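PDB 3F2E: SIRV coat protein from Sulfolobus islandicus rudivirus 1 variant YNP, which forms the coat of a rod-shaped archaeal virus, probably by packing around its double-stranded DNA genome, and is represented here by its C-terminal four-helix-bundle domain. Local coordinates for residues A[40-45]-A[50-55]; A[33-38]-A[75-80]; A[20-25]-A[70-75]. All coordinates share one frame; numbering follows the deposited sequence. Where two conformers were deposited one is given.

Contact 1. Residues A[40-45]-A[50-55]; sequences ARALNR and PALVNM
Leu52 is the first residue of 50-55 to touch 40-45, and it divides its two methyls between two neighbours. Its CG, anti to the backbone N (chi1 177°), sends the fork toward 40-45. CD1 lies against the backbone of the facing helix: it stands 3.6 Å from Leu43 N and 3.7 Å from Ala42 C, and the CB of Ala42 is equally near. Beside the short Ala42 side chain, this methyl lies directly on the main chain. The other branch, CD2, meets the CD1 methyl of Leu43 at 3.8 Å, the two leucines crossing at a slant. One turn later, Met55 adds a lighter touch, its CG reaching Ala42 CB at 3.8 Å. The touch is made by this methylene; beyond it the chain bends at chi2 (65°), and the sulfur stays farther from Ala42. Ala42 is therefore held between Leu52 and Met55, side chains of successive turns, while Met55 itself lies at the exposed border. Contacts between side chains are all apolar, and the two segments together bury 159 Å². Nearby, Arg41 NE hydrogen-bonds a citric acid molecule, probably from the crystallisation liquor. The axes of the two short helical segments come within 9.8 Å, and their directions differ by 166°: the chain has nearly reversed between them. With only four residues separating 40-45 from 50-55, the contact closes an antiparallel helical hairpin, packing helices 29-46 and 50-67 together next to their short connection in the four-helix bundle.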
ATOM      1  N   ALA A  40      -2.843   1.168   5.709  1.00 13.70           N
ATOM      2  CA  ALA A  40      -2.935   0.655   7.078  1.00 16.60           C
ATOM      3  C   ALA A  40      -3.972   1.417   7.911  1.00 16.96           C
ATOM      4  O   ALA A  40      -4.772   0.805   8.627  1.00 16.61           O
ATOM      5  CB  ALA A  40      -1.563   0.683   7.757  1.00 17.00           C
ATOM      6  N   ARG A  41      -3.959   2.744   7.810  1.00 16.94           N
ATOM      7  CA  ARG A  41      -4.931   3.571   8.529  1.00 14.81           C
ATOM      8  C   ARG A  41      -6.365   3.278   8.091  1.00 19.22           C
ATOM      9  O   ARG A  41      -7.278   3.218   8.921  1.00 17.99           O
ATOM     10  CB  ARG A  41      -4.622   5.058   8.361  1.00 21.02           C
ATOM     11  CG  ARG A  41      -3.602   5.582   9.351  1.00 33.32           C
ATOM     12  CD  ARG A  41      -3.849   7.050   9.635  1.00 39.88           C
ATOM     13  NE  ARG A  41      -3.719   7.834   8.419  1.00 42.15           N
ATOM     14  CZ  ARG A  41      -2.605   8.457   8.056  1.00 41.09           C
ATOM     15  NH1 ARG A  41      -2.573   9.145   6.925  1.00 40.54           N
ATOM     16  NH2 ARG A  41      -1.527   8.397   8.828  1.00 40.80           N
ATOM     17  N   ALA A  42      -6.559   3.107   6.784  1.00 17.21           N
ATOM     18  CA  ALA A  42      -7.874   2.767   6.249  1.00 13.18           C
ATOM     19  C   ALA A  42      -8.353   1.413   6.775  1.00 18.00           C
ATOM     20  O   ALA A  42      -9.510   1.266   7.170  1.00 16.64           O
ATOM     21  CB  ALA A  42      -7.848   2.765   4.730  1.00 14.53           C
ATOM     22  N   LEU A  43      -7.467   0.420   6.767  1.00 15.02           N
ATOM     23  CA  LEU A  43      -7.811  -0.903   7.283  1.00 14.55           C
ATOM     24  C   LEU A  43      -8.213  -0.827   8.760  1.00 16.15           C
ATOM     25  O   LEU A  43      -9.212  -1.425   9.183  1.00 17.30           O
ATOM     26  CB  LEU A  43      -6.634  -1.868   7.110  1.00 16.05           C
ATOM     27  CG  LEU A  43      -6.779  -3.230   7.799  1.00 19.27           C
ATOM     28  CD1 LEU A  43      -8.027  -3.969   7.331  1.00 20.27           C
ATOM     29  CD2 LEU A  43      -5.529  -4.070   7.570  1.00 23.14           C
ATOM     30  N   ASN A  44      -7.436  -0.081   9.537  1.00 17.26           N
ATOM     31  CA  ASN A  44      -7.703   0.059  10.966  1.00 20.21           C
ATOM     32  C   ASN A  44      -9.050   0.709  11.239  1.00 22.68           C
ATOM     33  O   ASN A  44      -9.790   0.281  12.132  1.00 25.12           O
ATOM     34  CB  ASN A  44      -6.603   0.870  11.648  1.00 23.72           C
ATOM     35  CG  ASN A  44      -6.918   1.166  13.105  1.00 35.59           C
ATOM     36  OD1 ASN A  44      -7.290   2.287  13.458  1.00 45.81           O
ATOM     37  ND2 ASN A  44      -6.769   0.158  13.962  1.00 35.23           N
ATOM     38  N   ARG A  45      -9.366   1.745  10.468  1.00 17.37           N
ATOM     39  CA  ARG A  45     -10.598   2.496  10.679  1.00 21.12           C
ATOM     40  C   ARG A  45     -11.827   1.788  10.111  1.00 26.13           C
ATOM     41  O   ARG A  45     -12.862   1.713  10.777  1.00 27.61           O
ATOM     42  CB  ARG A  45     -10.476   3.905  10.089  1.00 22.90           C
ATOM     43  CG  ARG A  45     -11.565   4.853  10.542  1.00 28.90           C
ATOM     44  CD  ARG A  45     -11.525   5.079  12.057  1.00 25.90           C
ATOM     45  NE  ARG A  45     -10.401   5.915  12.468  1.00 38.59           N
ATOM     46  CZ  ARG A  45     -10.285   6.461  13.676  1.00 43.78           C
ATOM     47  NH1 ARG A  45     -11.227   6.257  14.587  1.00 40.50           N
ATOM     48  NH2 ARG A  45      -9.236   7.218  13.971  1.00 40.45           N
ATOM     49  N   PRO A  50     -16.370  -3.544   1.192  1.00 15.50           N
ATOM     50  CA  PRO A  50     -16.323  -2.709  -0.014  1.00 13.85           C
ATOM     51  C   PRO A  50     -15.828  -1.273   0.238  1.00 14.88           C
ATOM     52  O   PRO A  50     -15.213  -0.689  -0.657  1.00 14.44           O
ATOM     53  CB  PRO A  50     -17.776  -2.721  -0.505  1.00 15.95           C
ATOM     54  CG  PRO A  50     -18.295  -4.071  -0.042  1.00 14.49           C
ATOM     55  CD  PRO A  50     -17.662  -4.248   1.328  1.00 17.86           C
ATOM     56  N   ALA A  51     -16.083  -0.706   1.416  1.00 14.63           N
ATOM     57  CA  ALA A  51     -15.573   0.643   1.689  1.00 17.31           C
ATOM     58  C   ALA A  51     -14.037   0.678   1.661  1.00 13.51           C
ATOM     59  O   ALA A  51     -13.433   1.566   1.057  1.00 13.86           O
ATOM     60  CB  ALA A  51     -16.114   1.176   3.023  1.00 18.16           C
ATOM     61  N   LEU A  52     -13.410  -0.300   2.302  1.00 14.21           N
ATOM     62  CA  LEU A  52     -11.952  -0.391   2.301  1.00 11.39           C
ATOM     63  C   LEU A  52     -11.431  -0.595   0.876  1.00 13.48           C
ATOM     64  O   LEU A  52     -10.446   0.025   0.478  1.00 13.14           O
ATOM     65  CB  LEU A  52     -11.484  -1.533   3.204  1.00 14.38           C
ATOM     66  CG  LEU A  52      -9.974  -1.778   3.241  1.00 14.00           C
ATOM     67  CD1 LEU A  52      -9.247  -0.554   3.782  1.00 14.94           C
ATOM     68  CD2 LEU A  52      -9.663  -3.012   4.081  1.00 14.32           C
ATOM     69  N   VAL A  53     -12.092  -1.466   0.112  1.00 12.52           N
ATOM     70  CA  VAL A  53     -11.707  -1.705  -1.284  1.00 12.99           C
ATOM     71  C   VAL A  53     -11.829  -0.431  -2.135  1.00 13.80           C
ATOM     72  O   VAL A  53     -10.965  -0.154  -2.969  1.00 13.24           O
ATOM     73  CB  VAL A  53     -12.516  -2.879  -1.899  1.00 11.43           C
ATOM     74  CG1 VAL A  53     -12.218  -3.031  -3.390  1.00 14.23           C
ATOM     75  CG2 VAL A  53     -12.209  -4.172  -1.143  1.00 14.50           C
ATOM     76  N   ASN A  54     -12.893   0.348  -1.919  1.00 12.19           N
ATOM     77  CA  ASN A  54     -13.012   1.663  -2.555  1.00 13.58           C
ATOM     78  C   ASN A  54     -11.790   2.530  -2.248  1.00 12.04           C
ATOM     79  O   ASN A  54     -11.166   3.092  -3.153  1.00 12.91           O
ATOM     80  CB  ASN A  54     -14.271   2.401  -2.075  1.00 13.77           C
ATOM     81  CG  ASN A  54     -15.543   1.923  -2.766  1.00 17.20           C
ATOM     82  OD1 ASN A  54     -16.616   1.888  -2.156  1.00 21.34           O
ATOM     83  ND2 ASN A  54     -15.432   1.570  -4.031  1.00 17.85           N
ATOM     84  N   MET A  55     -11.461   2.640  -0.965  1.00 13.16           N
ATOM     85  CA  MET A  55     -10.344   3.472  -0.528  1.00 12.01           C
ATOM     86  C   MET A  55      -9.032   3.015  -1.162  1.00 12.73           C
ATOM     87  O   MET A  55      -8.268   3.831  -1.677  1.00 13.54           O
ATOM     88  CB  MET A  55     -10.242   3.452   1.000  1.00 12.78           C
ATOM     89  CG  MET A  55      -9.291   4.469   1.608  1.00 17.44           C
ATOM     90  SD  MET A  55      -9.815   6.185   1.347  1.00 19.90           S
ATOM     91  CE  MET A  55      -8.432   6.740   0.385  0.53 23.96           C
TER

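Contact 2. Residues A[33-38]-A[75-80]; sequences QGFGLK and DAVTDI
A buried helix-helix contact near the centre of the four-helix bundle joins Phe35 and Gly36 of its second helix, 29-46, to Val77 and Thr78 of its fourth, 71-82. The segment axes approach to 9.9 Å and run in broadly the same direction, with a signed crossing angle of -40°. Val77 CG1 is the shared point: it meets Phe35 CD2 at 3.8 Å and Gly36 CA at 3.9 Å. Glycine leaves its backbone bare to this methyl, and the CA atoms of Gly36 and Val77 lie only 6.4 Å apart. With CG anti to the backbone N (chi1 173°), Phe35 sends its ring across to helix 71-82, where Val77 CG1 and Thr78 OG1 both meet it at the edge, near the ring plane. OG1 is 3.5 Å from Phe35 CZ and about as far from CE2. Lys60 and Leu59 of helix 50-67 also touch the phenyl group, and Tyr63 packs with it edge-to-face. The hydroxyl of Thr78 is hydrogen-bonded to Leu74 O, one turn earlier. Its hydrogen is thus committed to its own helix, leaving the oxygen beside the aromatic rim, consistent with a weak electrostatic attraction to the ring hydrogens within an otherwise apolar interface.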
ATOM      1  N   GLN A  33       6.088   4.152   1.196  0.93 14.34           N
ATOM      2  CA  GLN A  33       5.870   4.254   2.634  0.91 14.32           C
ATOM      3  C   GLN A  33       4.602   5.064   2.921  0.84 12.20           C
ATOM      4  O   GLN A  33       3.819   4.705   3.799  1.00 17.16           O
ATOM      5  CB  GLN A  33       7.082   4.866   3.342  1.00 18.60           C
ATOM      6  CG  GLN A  33       8.322   3.969   3.353  1.00 16.19           C
ATOM      7  CD  GLN A  33       8.200   2.768   4.289  0.77 12.96           C
ATOM      8  OE1 GLN A  33       7.159   2.537   4.912  0.92 16.82           O
ATOM      9  NE2 GLN A  33       9.284   1.994   4.395  1.00 17.67           N
ATOM     10  N   GLY A  34       4.401   6.142   2.166  1.00 15.27           N
ATOM     11  CA  GLY A  34       3.207   6.964   2.319  1.00 17.38           C
ATOM     12  C   GLY A  34       1.929   6.230   1.945  1.00 16.20           C
ATOM     13  O   GLY A  34       0.939   6.251   2.689  1.00 16.24           O
ATOM     14  N   PHE A  35       1.948   5.579   0.787  1.00 14.22           N
ATOM     15  CA  PHE A  35       0.836   4.738   0.351  1.00 14.09           C
ATOM     16  C   PHE A  35       0.523   3.677   1.404  1.00 14.79           C
ATOM     17  O   PHE A  35      -0.629   3.487   1.788  1.00 14.09           O
ATOM     18  CB  PHE A  35       1.176   4.068  -0.987  1.00 13.49           C
ATOM     19  CG  PHE A  35       0.167   3.046  -1.435  1.00 14.36           C
ATOM     20  CD1 PHE A  35      -0.985   3.432  -2.101  1.00 15.64           C
ATOM     21  CD2 PHE A  35       0.387   1.687  -1.213  1.00 14.15           C
ATOM     22  CE1 PHE A  35      -1.913   2.485  -2.532  1.00 14.91           C
ATOM     23  CE2 PHE A  35      -0.531   0.741  -1.636  1.00 14.27           C
ATOM     24  CZ  PHE A  35      -1.685   1.137  -2.299  1.00 15.13           C
ATOM     25  N   GLY A  36       1.557   2.983   1.874  1.00 14.16           N
ATOM     26  CA  GLY A  36       1.369   1.928   2.858  1.00 16.22           C
ATOM     27  C   GLY A  36       0.720   2.407   4.148  1.00 16.88           C
ATOM     28  O   GLY A  36      -0.171   1.748   4.684  1.00 17.68           O
ATOM     29  N   LEU A  37       1.166   3.554   4.652  1.00 14.54           N
ATOM     30  CA  LEU A  37       0.586   4.123   5.870  1.00 15.16           C
ATOM     31  C   LEU A  37      -0.901   4.442   5.683  1.00 17.27           C
ATOM     32  O   LEU A  37      -1.726   4.191   6.576  1.00 16.92           O
ATOM     33  CB  LEU A  37       1.353   5.375   6.296  1.00 20.23           C
ATOM     34  CG  LEU A  37       0.821   6.067   7.554  1.00 26.34           C
ATOM     35  CD1 LEU A  37       0.702   5.084   8.713  1.00 28.90           C
ATOM     36  CD2 LEU A  37       1.703   7.252   7.930  1.00 34.02           C
ATOM     37  N   LYS A  38      -1.246   4.987   4.522  1.00 14.96           N
ATOM     38  CA  LYS A  38      -2.649   5.296   4.235  1.00 13.47           C
ATOM     39  C   LYS A  38      -3.505   4.027   4.147  1.00 14.13           C
ATOM     40  O   LYS A  38      -4.642   3.997   4.629  1.00 15.65           O
ATOM     41  CB  LYS A  38      -2.774   6.146   2.966  1.00 12.69           C
ATOM     42  CG  LYS A  38      -2.224   7.566   3.117  1.00 16.44           C
ATOM     43  CD  LYS A  38      -2.532   8.413   1.889  1.00 17.39           C
ATOM     44  CE  LYS A  38      -1.891   9.784   1.995  1.00 25.03           C
ATOM     45  NZ  LYS A  38      -2.381  10.524   3.191  1.00 30.30           N
ATOM     46  N   ASP A  75       0.382  -3.188  -5.478  1.00 14.58           N
ATOM     47  CA  ASP A  75      -0.310  -4.441  -5.162  1.00 13.57           C
ATOM     48  C   ASP A  75       0.442  -5.231  -4.086  1.00 15.67           C
ATOM     49  O   ASP A  75      -0.155  -5.746  -3.142  1.00 14.41           O
ATOM     50  CB  ASP A  75      -0.476  -5.315  -6.411  1.00 14.42           C
ATOM     51  CG  ASP A  75      -1.551  -4.802  -7.351  1.00 23.10           C
ATOM     52  OD1 ASP A  75      -2.285  -3.857  -6.982  1.00 16.22           O
ATOM     53  OD2 ASP A  75      -1.664  -5.357  -8.468  1.00 22.49           O
ATOM     54  N   ALA A  76       1.760  -5.324  -4.239  1.00 13.58           N
ATOM     55  CA  ALA A  76       2.582  -6.059  -3.275  1.00 14.90           C
ATOM     56  C   ALA A  76       2.533  -5.448  -1.869  1.00 14.59           C
ATOM     57  O   ALA A  76       2.480  -6.168  -0.867  1.00 15.90           O
ATOM     58  CB  ALA A  76       4.018  -6.150  -3.774  1.00 15.84           C
ATOM     59  N   VAL A  77       2.560  -4.119  -1.801  1.00 14.58           N
ATOM     60  CA  VAL A  77       2.430  -3.408  -0.532  1.00 14.57           C
ATOM     61  C   VAL A  77       1.045  -3.633   0.089  1.00 14.59           C
ATOM     62  O   VAL A  77       0.920  -3.881   1.289  1.00 15.20           O
ATOM     63  CB  VAL A  77       2.708  -1.896  -0.716  1.00 13.00           C
ATOM     64  CG1 VAL A  77       2.292  -1.106   0.518  1.00 15.54           C
ATOM     65  CG2 VAL A  77       4.190  -1.669  -1.042  1.00 13.01           C
ATOM     66  N   THR A  78       0.004  -3.560  -0.737  1.00 13.57           N
ATOM     67  CA  THR A  78      -1.352  -3.826  -0.261  1.00 15.19           C
ATOM     68  C   THR A  78      -1.439  -5.241   0.318  1.00 16.10           C
ATOM     69  O   THR A  78      -2.035  -5.469   1.375  1.00 14.30           O
ATOM     70  CB  THR A  78      -2.382  -3.650  -1.392  1.00 14.04           C
ATOM     71  OG1 THR A  78      -2.274  -2.322  -1.938  1.00 13.86           O
ATOM     72  CG2 THR A  78      -3.803  -3.879  -0.867  1.00 15.46           C
ATOM     73  N   ASP A  79      -0.808  -6.184  -0.371  1.00 13.22           N
ATOM     74  CA  ASP A  79      -0.833  -7.577   0.047  1.00 15.12           C
ATOM     75  C   ASP A  79      -0.170  -7.813   1.408  1.00 16.43           C
ATOM     76  O   ASP A  79      -0.698  -8.547   2.249  1.00 16.21           O
ATOM     77  CB  ASP A  79      -0.159  -8.463  -0.997  1.00 14.48           C
ATOM     78  CG  ASP A  79      -0.161  -9.924  -0.587  1.00 22.68           C
ATOM     79  OD1 ASP A  79      -1.246 -10.547  -0.626  1.00 20.19           O
ATOM     80  OD2 ASP A  79       0.915 -10.439  -0.197  1.00 21.69           O
ATOM     81  N   ILE A  80       0.993  -7.206   1.626  1.00 13.89           N
ATOM     82  CA  ILE A  80       1.734  -7.473   2.861  1.00 15.71           C
ATOM     83  C   ILE A  80       1.048  -6.813   4.063  1.00 18.25           C
ATOM     84  O   ILE A  80       1.142  -7.293   5.190  1.00 18.92           O
ATOM     85  CB  ILE A  80       3.238  -7.084   2.739  1.00 15.74           C
ATOM     86  CG1 ILE A  80       4.066  -7.821   3.799  1.00 21.50           C
ATOM     87  CG2 ILE A  80       3.436  -5.577   2.821  1.00 18.57           C
ATOM     88  CD1 ILE A  80       5.562  -7.818   3.528  1.00 22.46           C
TER

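Contact 3. Residues A[20-25]-A[70-75]; sequences SQYGIT and NPTVLD
Val73 CG2 sits over one face of the Tyr22 ring, 4.0 Å from its centroid and 19° off the normal, a CH-pi contact displaced toward the CG-CD2 side: CD2 is the nearest ring atom, at 3.8 Å. The same methyl is met by Ile24 CD1 at 4.0 Å, Ile24 and Val73 reaching for each other tip to tip. At the far end of the tyrosine, its OH comes within 3.4 Å of Thr72 CG2, and the two side chains cross at about a right angle. Thr72 chi1 (-56°) puts OG1 beside the backbone N and leaves CG2 anti to that N, where it faces the phenol. These contacts join the C-terminal end of helix 9-22 to the first turn of helix 71-82 in the four-helix bundle. Both helix ends are shaped by capping. Gly23, with positive phi (70°), closes helix 9-22 in a Schellman motif and redirects the chain so that Ile24 follows Tyr22 onto Val73. Across the contact, Asn70 is the N-cap of helix 71-82: its OD1 accepts weak bonds from Thr72 N, at 2.9 Å, and Val73 N, at 3.3 Å. Further out, the Tyr32 hydroxyl of helix 29-46 hydrogen-bonds Asn70 N, and the Tyr32 side chain touches both Ile24 and Val73.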
ATOM      1  N   SER A  20      12.655  -3.989  -0.754  0.52 14.00           N
ATOM      2  CA  SER A  20      13.854  -4.811  -0.914  0.52 15.86           C
ATOM      3  C   SER A  20      13.722  -5.779  -2.088  0.52 15.01           C
ATOM      4  O   SER A  20      14.642  -5.920  -2.898  0.52 15.00           O
ATOM      5  CB  SER A  20      14.143  -5.586   0.372  0.52 15.59           C
ATOM      6  OG  SER A  20      14.657  -4.732   1.379  0.52 24.57           O
ATOM      7  N   GLN A  21      12.578  -6.452  -2.171  0.52 13.65           N
ATOM      8  CA  GLN A  21      12.314  -7.380  -3.265  0.52 14.86           C
ATOM      9  C   GLN A  21      12.453  -6.694  -4.624  0.52 14.08           C
ATOM     10  O   GLN A  21      12.930  -7.301  -5.585  0.52 14.96           O
ATOM     11  CB  GLN A  21      10.912  -7.979  -3.131  0.52 16.06           C
ATOM     12  CG  GLN A  21      10.673  -8.752  -1.841  0.52 13.80           C
ATOM     13  CD  GLN A  21       9.211  -9.113  -1.663  0.52 21.26           C
ATOM     14  OE1 GLN A  21       8.394  -8.965  -2.579  0.52 26.59           O
ATOM     15  NE2 GLN A  21       8.872  -9.603  -0.476  0.52 25.71           N
ATOM     16  N   TYR A  22      12.037  -5.432  -4.699  1.00 13.84           N
ATOM     17  CA  TYR A  22      12.021  -4.714  -5.973  1.00 13.90           C
ATOM     18  C   TYR A  22      13.233  -3.812  -6.198  1.00 13.29           C
ATOM     19  O   TYR A  22      13.358  -3.175  -7.252  1.00 13.45           O
ATOM     20  CB  TYR A  22      10.701  -3.924  -6.131  1.00 14.19           C
ATOM     21  CG  TYR A  22       9.529  -4.837  -6.439  1.00 12.84           C
ATOM     22  CD1 TYR A  22       8.833  -5.482  -5.420  1.00 15.91           C
ATOM     23  CD2 TYR A  22       9.158  -5.098  -7.754  1.00 17.05           C
ATOM     24  CE1 TYR A  22       7.779  -6.347  -5.709  1.00 17.85           C
ATOM     25  CE2 TYR A  22       8.114  -5.957  -8.050  1.00 16.26           C
ATOM     26  CZ  TYR A  22       7.429  -6.578  -7.026  1.00 17.67           C
ATOM     27  OH  TYR A  22       6.392  -7.434  -7.331  1.00 20.49           O
ATOM     28  N   GLY A  23      14.138  -3.775  -5.226  1.00 16.01           N
ATOM     29  CA  GLY A  23      15.358  -2.993  -5.375  1.00 15.23           C
ATOM     30  C   GLY A  23      15.138  -1.487  -5.345  1.00 15.38           C
ATOM     31  O   GLY A  23      15.898  -0.725  -5.942  1.00 18.25           O
ATOM     32  N   ILE A  24      14.107  -1.051  -4.635  1.00 16.00           N
ATOM     33  CA  ILE A  24      13.767   0.372  -4.596  1.00 19.29           C
ATOM     34  C   ILE A  24      14.463   1.082  -3.431  1.00 16.89           C
ATOM     35  O   ILE A  24      14.262   0.728  -2.268  1.00 17.76           O
ATOM     36  CB  ILE A  24      12.238   0.573  -4.548  1.00 17.75           C
ATOM     37  CG1 ILE A  24      11.615   0.072  -5.852  1.00 16.46           C
ATOM     38  CG2 ILE A  24      11.888   2.044  -4.301  1.00 19.00           C
ATOM     39  CD1 ILE A  24      10.106  -0.086  -5.808  1.00 18.39           C
ATOM     40  N   THR A  25      15.317   2.053  -3.762  1.00 21.30           N
ATOM     41  CA  THR A  25      15.971   2.893  -2.756  1.00 19.30           C
ATOM     42  C   THR A  25      15.879   4.360  -3.172  1.00 18.86           C
ATOM     43  O   THR A  25      15.330   4.685  -4.226  1.00 21.87           O
ATOM     44  CB  THR A  25      17.461   2.511  -2.531  1.00 22.74           C
ATOM     45  OG1 THR A  25      18.172   2.636  -3.766  1.00 25.45           O
ATOM     46  CG2 THR A  25      17.595   1.079  -2.002  1.00 26.24           C
ATOM     47  N   ASN A  70       4.602   2.426  -9.285  1.00 14.53           N
ATOM     48  CA  ASN A  70       4.567   1.154  -9.994  1.00 15.64           C
ATOM     49  C   ASN A  70       3.386   0.316  -9.487  1.00 15.84           C
ATOM     50  O   ASN A  70       3.335  -0.023  -8.307  1.00 15.12           O
ATOM     51  CB  ASN A  70       5.899   0.433  -9.746  1.00 19.20           C
ATOM     52  CG  ASN A  70       6.006  -0.900 -10.475  1.00 23.42           C
ATOM     53  OD1 ASN A  70       5.062  -1.688 -10.501  1.00 23.02           O
ATOM     54  ND2 ASN A  70       7.178  -1.167 -11.052  1.00 22.06           N
ATOM     55  N   PRO A  71       2.424  -0.010 -10.369  1.00 15.40           N
ATOM     56  CA  PRO A  71       1.210  -0.722  -9.932  1.00 14.82           C
ATOM     57  C   PRO A  71       1.503  -2.081  -9.300  1.00 15.38           C
ATOM     58  O   PRO A  71       0.812  -2.490  -8.356  1.00 16.97           O
ATOM     59  CB  PRO A  71       0.413  -0.911 -11.234  1.00 18.02           C
ATOM     60  CG  PRO A  71       0.979   0.083 -12.194  1.00 25.38           C
ATOM     61  CD  PRO A  71       2.416   0.280 -11.813  1.00 19.82           C
ATOM     62  N   THR A  72       2.508  -2.783  -9.817  1.00 15.82           N
ATOM     63  CA  THR A  72       2.866  -4.090  -9.276  1.00 14.86           C
ATOM     64  C   THR A  72       3.352  -3.956  -7.832  1.00 15.12           C
ATOM     65  O   THR A  72       2.996  -4.759  -6.967  1.00 15.52           O
ATOM     66  CB  THR A  72       3.941  -4.778 -10.136  1.00 18.83           C
ATOM     67  OG1 THR A  72       3.478  -4.860 -11.491  1.00 20.65           O
ATOM     68  CG2 THR A  72       4.234  -6.182  -9.609  1.00 16.80           C
ATOM     69  N   VAL A  73       4.150  -2.920  -7.578  1.00 13.69           N
ATOM     70  CA  VAL A  73       4.640  -2.657  -6.230  1.00 15.29           C
ATOM     71  C   VAL A  73       3.503  -2.242  -5.290  1.00 14.27           C
ATOM     72  O   VAL A  73       3.473  -2.663  -4.138  1.00 14.19           O
ATOM     73  CB  VAL A  73       5.766  -1.606  -6.225  1.00 14.73           C
ATOM     74  CG1 VAL A  73       6.279  -1.366  -4.809  1.00 14.03           C
ATOM     75  CG2 VAL A  73       6.907  -2.058  -7.142  1.00 15.93           C
ATOM     76  N   LEU A  74       2.570  -1.419  -5.774  1.00 14.38           N
ATOM     77  CA  LEU A  74       1.423  -1.044  -4.939  1.00 12.75           C
ATOM     78  C   LEU A  74       0.592  -2.263  -4.541  1.00 14.61           C
ATOM     79  O   LEU A  74       0.147  -2.354  -3.399  1.00 14.58           O
ATOM     80  CB  LEU A  74       0.529  -0.012  -5.629  1.00 12.99           C
ATOM     81  CG  LEU A  74       1.128   1.372  -5.903  1.00 13.48           C
ATOM     82  CD1 LEU A  74       0.095   2.230  -6.614  1.00 15.94           C
ATOM     83  CD2 LEU A  74       1.596   2.057  -4.620  1.00 14.80           C
ATOM     84  N   ASP A  75       0.382  -3.188  -5.478  1.00 14.58           N
ATOM     85  CA  ASP A  75      -0.310  -4.441  -5.162  1.00 13.57           C
ATOM     86  C   ASP A  75       0.442  -5.231  -4.086  1.00 15.67           C
ATOM     87  O   ASP A  75      -0.155  -5.746  -3.142  1.00 14.41           O
ATOM     88  CB  ASP A  75      -0.476  -5.315  -6.411  1.00 14.42           C
ATOM     89  CG  ASP A  75      -1.551  -4.802  -7.351  1.00 23.10           C
ATOM     90  OD1 ASP A  75      -2.285  -3.857  -6.982  1.00 16.22           O
ATOM     91  OD2 ASP A  75      -1.664  -5.357  -8.468  1.00 22.49           O
TER

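How the contacts relate
Contacts 2 and 3 are neighbours on helix 71-82, with centres 10 Å apart and Asp75 in common. They touch where Phe35 CE2 lies 3.6 Å from Leu74 O and where Ala76 CB lies 4.2 Å from Tyr22 CE1. Along the chain their segments alternate, and the two contacts cross in sequence, neither enclosing the other. Contact 1 is nested inside both loops. It continues from contact 2 along helix 29-46, their centres 12 Å apart, but lies 21 Å from the centre of contact 3, on the opposite side of the chain's centre. Lys38 of 33-38 and Arg41 of 40-45 each hydrogen-bond citric acid, probably from the crystallisation liquor, on the helix that contacts 1 and 2 share.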